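Local coordinates for protein halohydrin epoxidase A (Corynebacterium sp., PDB 4Z9F) that probably catalyses the reversible conversion of halohydrins to epoxides with release of hydrogen halide, as a halohydrin hydrogen-halide-lyase, at residues F131-G137 and R151-L157; I170-A174 and R226-V232. The protein carries 1 engineered substitution. One frame throughout, in Å; residues are numbered along the deposited sequence.

Contact 1. Residues F131-G137 and R151-L157; sequences FITSSVG and RAATVAL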
loop_
_atom_site.group_PDB
_atom_site.type_symbol
_atom_site.label_atom_id
_atom_site.label_comp_id
_atom_site.label_asym_id
_atom_site.label_seq_id
_atom_site.Cartn_x
_atom_site.Cartn_y
_atom_site.Cartn_z
ATOM N N PHE C 131 2.579 15.735 -10.732
ATOM C CA PHE C 131 1.531 16.248 -9.867
ATOM C C PHE C 131 2.087 16.395 -8.458
ATOM O O PHE C 131 2.605 15.427 -7.888
ATOM C CB PHE C 131 0.313 15.323 -9.879
ATOM C CG PHE C 131 -0.423 15.319 -11.186
ATOM C CD1 PHE C 131 0.022 14.547 -12.254
ATOM C CD2 PHE C 131 -1.577 16.072 -11.342
ATOM C CE1 PHE C 131 -0.676 14.533 -13.467
ATOM C CE2 PHE C 131 -2.269 16.074 -12.559
ATOM C CZ PHE C 131 -1.819 15.300 -13.614
ATOM N N ILE C 132 2.012 17.603 -7.908
ATOM C CA ILE C 132 2.375 17.814 -6.511
ATOM C C ILE C 132 1.125 17.587 -5.682
ATOM O O ILE C 132 0.133 18.310 -5.824
ATOM C CB ILE C 132 2.954 19.216 -6.270
ATOM C CG1 ILE C 132 3.957 19.594 -7.361
ATOM C CG2 ILE C 132 3.597 19.280 -4.870
ATOM C CD1 ILE C 132 5.280 18.834 -7.376
ATOM N N THR C 133 1.164 16.561 -4.829
ATOM C CA THR C 133 -0.008 16.176 -4.059
ATOM C C THR C 133 0.326 16.359 -2.583
ATOM O O THR C 133 0.594 17.484 -2.144
ATOM C CB THR C 133 -0.433 14.739 -4.405
ATOM O OG1 THR C 133 0.590 13.801 -4.036
ATOM C CG2 THR C 133 -0.663 14.627 -5.924
ATOM N N SER C 134 0.376 15.273 -1.825
ATOM C CA SER C 134 0.629 15.385 -0.395
ATOM C C SER C 134 0.925 13.992 0.131
ATOM O O SER C 134 0.533 12.995 -0.479
ATOM C CB SER C 134 -0.565 15.981 0.346
ATOM O OG SER C 134 -0.331 15.932 1.744
ATOM N N SER C 135 1.600 13.929 1.282
ATOM C CA SER C 135 1.775 12.626 1.914
ATOM C C SER C 135 0.431 11.958 2.165
ATOM O O SER C 135 0.327 10.725 2.100
ATOM C CB SER C 135 2.558 12.763 3.223
ATOM O OG SER C 135 1.792 13.443 4.196
ATOM N N VAL C 136 -0.618 12.748 2.435
ATOM C CA VAL C 136 -1.934 12.163 2.699
ATOM C C VAL C 136 -2.588 11.635 1.436
ATOM O O VAL C 136 -3.677 11.063 1.511
ATOM C CB VAL C 136 -2.910 13.136 3.398
ATOM C CG1 VAL C 136 -2.370 13.524 4.765
ATOM C CG2 VAL C 136 -3.183 14.381 2.533
ATOM N N GLY C 137 -1.959 11.803 0.276
ATOM C CA GLY C 137 -2.419 11.065 -0.884
ATOM C C GLY C 137 -2.234 9.566 -0.753
ATOM O O GLY C 137 -2.846 8.806 -1.513
ATOM N N ARG C 151 -6.559 14.737 -2.327
ATOM C CA ARG C 151 -5.208 14.382 -2.753
ATOM C C ARG C 151 -5.145 12.935 -3.239
ATOM O O ARG C 151 -4.478 12.637 -4.235
ATOM C CB ARG C 151 -4.210 14.586 -1.612
ATOM C CG ARG C 151 -4.005 16.039 -1.194
ATOM C CD ARG C 151 -3.328 16.859 -2.282
ATOM N NE ARG C 151 -2.852 18.148 -1.771
ATOM C CZ ARG C 151 -2.331 19.102 -2.529
ATOM N NH1 ARG C 151 -1.920 20.233 -1.979
ATOM N NH2 ARG C 151 -2.240 18.934 -3.840
ATOM N N ALA C 152 -5.798 12.015 -2.530
ATOM C CA ALA C 152 -5.730 10.610 -2.942
ATOM C C ALA C 152 -6.354 10.401 -4.316
ATOM O O ALA C 152 -5.897 9.546 -5.082
ATOM C CB ALA C 152 -6.415 9.711 -1.909
ATOM N N ALA C 153 -7.409 11.148 -4.636
ATOM C CA ALA C 153 -7.987 11.034 -5.975
ATOM C C ALA C 153 -6.949 11.354 -7.043
ATOM O O ALA C 153 -6.856 10.655 -8.056
ATOM C CB ALA C 153 -9.208 11.952 -6.116
ATOM N N THR C 154 -6.137 12.388 -6.819
ATOM C CA THR C 154 -5.165 12.800 -7.823
ATOM C C THR C 154 -3.952 11.872 -7.869
ATOM O O THR C 154 -3.344 11.687 -8.929
ATOM C CB THR C 154 -4.761 14.252 -7.568
ATOM O OG1 THR C 154 -5.931 15.070 -7.662
ATOM C CG2 THR C 154 -3.756 14.721 -8.564
ATOM N N VAL C 155 -3.599 11.246 -6.754
ATOM C CA VAL C 155 -2.588 10.204 -6.843
ATOM C C VAL C 155 -3.111 9.041 -7.676
ATOM O O VAL C 155 -2.393 8.488 -8.514
ATOM C CB VAL C 155 -2.165 9.752 -5.433
ATOM C CG1 VAL C 155 -1.157 8.605 -5.526
ATOM C CG2 VAL C 155 -1.555 10.929 -4.660
ATOM N N ALA C 156 -4.367 8.649 -7.446
ATOM C CA ALA C 156 -4.981 7.566 -8.210
ATOM C C ALA C 156 -5.145 7.939 -9.676
ATOM O O ALA C 156 -5.092 7.065 -10.553
ATOM C CB ALA C 156 -6.341 7.211 -7.601
ATOM N N LEU C 157 -5.350 9.225 -9.964
ATOM C CA LEU C 157 -5.384 9.659 -11.358
ATOM C C LEU C 157 -4.041 9.405 -12.032
ATOM O O LEU C 157 -3.982 8.877 -13.150
ATOM C CB LEU C 157 -5.767 11.136 -11.435
ATOM C CG LEU C 157 -5.599 11.851 -12.786
ATOM C CD1 LEU C 157 -6.735 11.467 -13.716
ATOM C CD2 LEU C 157 -5.565 13.351 -12.551
HETATM O O HOH W 1 -4.512 7.410 -3.857
#

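Contact 2. Residues I170-A174 and R226-V232; sequences ILLYA and RRAAPIV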
loop_
_atom_site.group_PDB
_atom_site.type_symbol
_atom_site.label_atom_id
_atom_site.label_comp_id
_atom_site.label_asym_id
_atom_site.label_seq_id
_atom_site.Cartn_x
_atom_site.Cartn_y
_atom_site.Cartn_z
ATOM N N ILE C 170 4.013 10.111 -22.608
ATOM C CA ILE C 170 3.540 11.140 -21.686
ATOM C C ILE C 170 3.645 10.512 -20.300
ATOM O O ILE C 170 2.834 9.655 -19.952
ATOM C CB ILE C 170 2.101 11.569 -21.999
ATOM C CG1 ILE C 170 1.988 12.127 -23.427
ATOM C CG2 ILE C 170 1.619 12.581 -20.991
ATOM C CD1 ILE C 170 0.541 12.246 -23.928
ATOM N N LEU C 171 4.657 10.909 -19.517
ATOM C CA LEU C 171 5.040 10.189 -18.300
ATOM C C LEU C 171 4.530 10.929 -17.066
ATOM O O LEU C 171 4.924 12.077 -16.821
ATOM C CB LEU C 171 6.561 10.023 -18.236
ATOM C CG LEU C 171 7.197 9.474 -19.512
ATOM C CD1 LEU C 171 8.682 9.362 -19.337
ATOM C CD2 LEU C 171 6.604 8.120 -19.858
ATOM N N LEU C 172 3.652 10.273 -16.297
ATOM C CA LEU C 172 2.981 10.885 -15.159
ATOM C C LEU C 172 3.628 10.426 -13.855
ATOM O O LEU C 172 4.069 9.275 -13.743
ATOM C CB LEU C 172 1.485 10.540 -15.152
ATOM C CG LEU C 172 0.544 11.480 -15.920
ATOM C CD1 LEU C 172 0.889 11.624 -17.409
ATOM C CD2 LEU C 172 -0.914 11.064 -15.739
ATOM N N TYR C 173 3.691 11.337 -12.877
ATOM C CA TYR C 173 4.237 11.031 -11.555
ATOM C C TYR C 173 3.485 11.845 -10.515
ATOM O O TYR C 173 2.932 12.906 -10.810
ATOM C CB TYR C 173 5.731 11.359 -11.416
ATOM C CG TYR C 173 6.633 10.903 -12.540
ATOM C CD1 TYR C 173 7.342 9.706 -12.445
ATOM C CD2 TYR C 173 6.787 11.672 -13.690
ATOM C CE1 TYR C 173 8.166 9.282 -13.463
ATOM C CE2 TYR C 173 7.616 11.263 -14.711
ATOM C CZ TYR C 173 8.298 10.064 -14.597
ATOM O OH TYR C 173 9.133 9.651 -15.609
ATOM N N ALA C 174 3.486 11.349 -9.280
ATOM C CA ALA C 174 2.962 12.100 -8.150
ATOM C C ALA C 174 4.048 12.237 -7.095
ATOM O O ALA C 174 4.784 11.288 -6.818
ATOM C CB ALA C 174 1.717 11.435 -7.551
ATOM N N ARG C 226 13.606 12.561 -17.947
ATOM C CA ARG C 226 13.176 11.267 -18.477
ATOM C C ARG C 226 14.300 10.227 -18.487
ATOM O O ARG C 226 14.143 9.153 -19.091
ATOM C CB ARG C 226 12.571 11.404 -19.889
ATOM C CG ARG C 226 11.536 12.528 -20.030
ATOM C CD ARG C 226 10.869 12.556 -21.435
ATOM N NE ARG C 226 10.380 13.894 -21.800
ATOM C CZ ARG C 226 9.915 14.237 -23.005
ATOM N NH1 ARG C 226 9.848 13.336 -23.986
ATOM N NH2 ARG C 226 9.517 15.486 -23.239
ATOM N N ARG C 227 15.426 10.501 -17.821
ATOM C CA ARG C 227 16.547 9.567 -17.822
ATOM C C ARG C 227 16.225 8.257 -17.112
ATOM O O ARG C 227 16.904 7.259 -17.368
ATOM C CB ARG C 227 17.783 10.207 -17.181
ATOM C CG ARG C 227 18.340 11.390 -17.985
ATOM C CD ARG C 227 19.798 11.680 -17.633
ATOM N NE ARG C 227 19.955 11.961 -16.217
ATOM C CZ ARG C 227 20.729 11.276 -15.386
ATOM N NH1 ARG C 227 21.471 10.260 -15.819
ATOM N NH2 ARG C 227 20.775 11.627 -14.110
ATOM N N ALA C 228 15.231 8.246 -16.218
ATOM C CA ALA C 228 14.822 7.021 -15.533
ATOM C C ALA C 228 13.354 6.747 -15.816
ATOM O O ALA C 228 12.580 6.444 -14.905
ATOM C CB ALA C 228 15.072 7.119 -14.025
ATOM N N ALA C 229 12.967 6.828 -17.085
ATOM C CA ALA C 229 11.586 6.654 -17.527
ATOM C C ALA C 229 10.846 5.466 -16.903
ATOM O O ALA C 229 9.644 5.587 -16.653
ATOM C CB ALA C 229 11.547 6.524 -19.052
ATOM N N PRO C 230 11.480 4.316 -16.637
ATOM C CA PRO C 230 10.706 3.174 -16.109
ATOM C C PRO C 230 10.095 3.380 -14.723
ATOM O O PRO C 230 9.338 2.503 -14.281
ATOM C CB PRO C 230 11.733 2.037 -16.086
ATOM C CG PRO C 230 12.700 2.391 -17.176
ATOM C CD PRO C 230 12.838 3.880 -17.032
ATOM N N ILE C 231 10.397 4.467 -14.004
ATOM C CA ILE C 231 9.762 4.666 -12.699
ATOM C C ILE C 231 8.448 5.426 -12.895
ATOM O O ILE C 231 7.798 5.846 -11.933
ATOM C CB ILE C 231 10.709 5.376 -11.706
ATOM C CG1 ILE C 231 11.064 6.787 -12.172
ATOM C CG2 ILE C 231 11.993 4.583 -11.528
ATOM C CD1 ILE C 231 12.053 7.479 -11.262
ATOM N N VAL C 232 8.019 5.552 -14.155
ATOM C CA VAL C 232 6.776 6.250 -14.473
ATOM C C VAL C 232 5.580 5.678 -13.718
ATOM O O VAL C 232 5.454 4.463 -13.516
ATOM C CB VAL C 232 6.527 6.191 -15.991
ATOM C CG1 VAL C 232 6.376 4.748 -16.452
ATOM C CG2 VAL C 232 5.287 6.996 -16.377
HETATM O O HOH W 2 11.742 9.192 -14.516
#

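Contact 1. Residues F131-G137 and R151-L157
Arg151, in helix 147-165, lies along the loop that leaves the end of strand 127-132. Its aliphatic part packs on Ser134 (CG to Ser134 CB, 3.8 Å) and approaches Gly137, whose CA is 4.0 Å from Arg151 CB. The guanidinium sits with one face under Thr133 O, 3.4 Å from Arg151 CZ, and its hydrogen bonds run to Tyr147 OH and Asp80 O. Ile132 O is 3.2 Å from Arg151 NH2, but the angle is too poor for a hydrogen bond. Ser134, Tyr147 and Arg151 lie together and match the Ser-Tyr-Arg set of halohydrin dehalogenases, enzymes built on the short-chain dehydrogenase Rossmann fold, so they are probably catalytic here too. Ser134 OG also accepts from Val136 N (3.3 Å), forming an ST turn. Thr133 faces the next helical turn: OG1 lies 3.6 Å from Val155 CG2 and hydrogen-bonds to Ile175 O, while CG2 meets Thr154 CG2 at 4.1 Å. The nearest pair of CA atoms is Gly137 and Ala152, 3.9 Å apart; a CB on Gly137 would clash with Val155 CG2. Water 1 donates to both Gly137 O (3.2 Å) and Ala152 O (2.8 Å), bridging loop and helix.

Contact 2. Residues I170-A174 and R226-V232
Strand 170-177 meets the loop before strand 235-238 without a direct hydrogen bond between the two segments, so the contact is made by apolar packing and one water bridge. The CA-to-CB bond of Ile170 points away from the loop, and the interface begins at Leu171, whose CA-to-CB bond points toward it. Leu171 CB lies 3.8 Å from Val232 CG2, the same methyl that comes within 3.7 Å of Leu171 CA. Further out, Leu171 CD1 reaches Ala229 CB at 4.0 Å and the aliphatic part of Arg226 at CG, 4.3 Å away. Leu172 adds its backbone, with N 3.7 Å from Val232 CG2. Tyr173 starts out sideways, but its ring end swings in: CE1 is 3.5 Å from Val232 CA and 4.0 Å from Ile231 CG1, and Ile231 O lies at the ring edge, 3.8 Å from CE1. Water 2 links the hydroxyl to the loop, 2.9 Å from Tyr173 OH and weakly bonded to Ala228 O, also at 2.9 Å. The loop itself is folded by tight turns, Ile231 N bonding to Ala228 O at 3.1 Å and Val232 N to Ala229 O at 3.0 Å, which bring Ala229 and Val232 together against Leu171. On this face of the parallel Rossmann sheet Tyr173 and Ile231 both touch Leu223 of helix 213-224; on the other face Leu172 packs on Ala161 and Leu165 of helix 147-165, while the strand's backbone bonds to strand 127-132 on one side and to Gly233, just ahead of strand 235-238, on the other.

Along the chain contact 1 closes before contact 2 opens, and their centres lie about 16 Å apart. Strands 127-132 and 170-177 are neighbours in the parallel sheet, joined by helix 147-165 in a beta-alpha-beta unit. They touch directly: Phe131 N is 2.9 Å from Tyr173 O, a probable hydrogen bond, and Phe131 CE1 packs on Leu172 CG at 4.1 Å. Contact 1 packs the crossover helix against the end of strand 127-132 and the loop after it, where the probable active site lies; contact 2 joins the next strand to the loop on the opposite face of the sheet. The second subunit packs on the helix of contact 1, the third on the loop of contact 2.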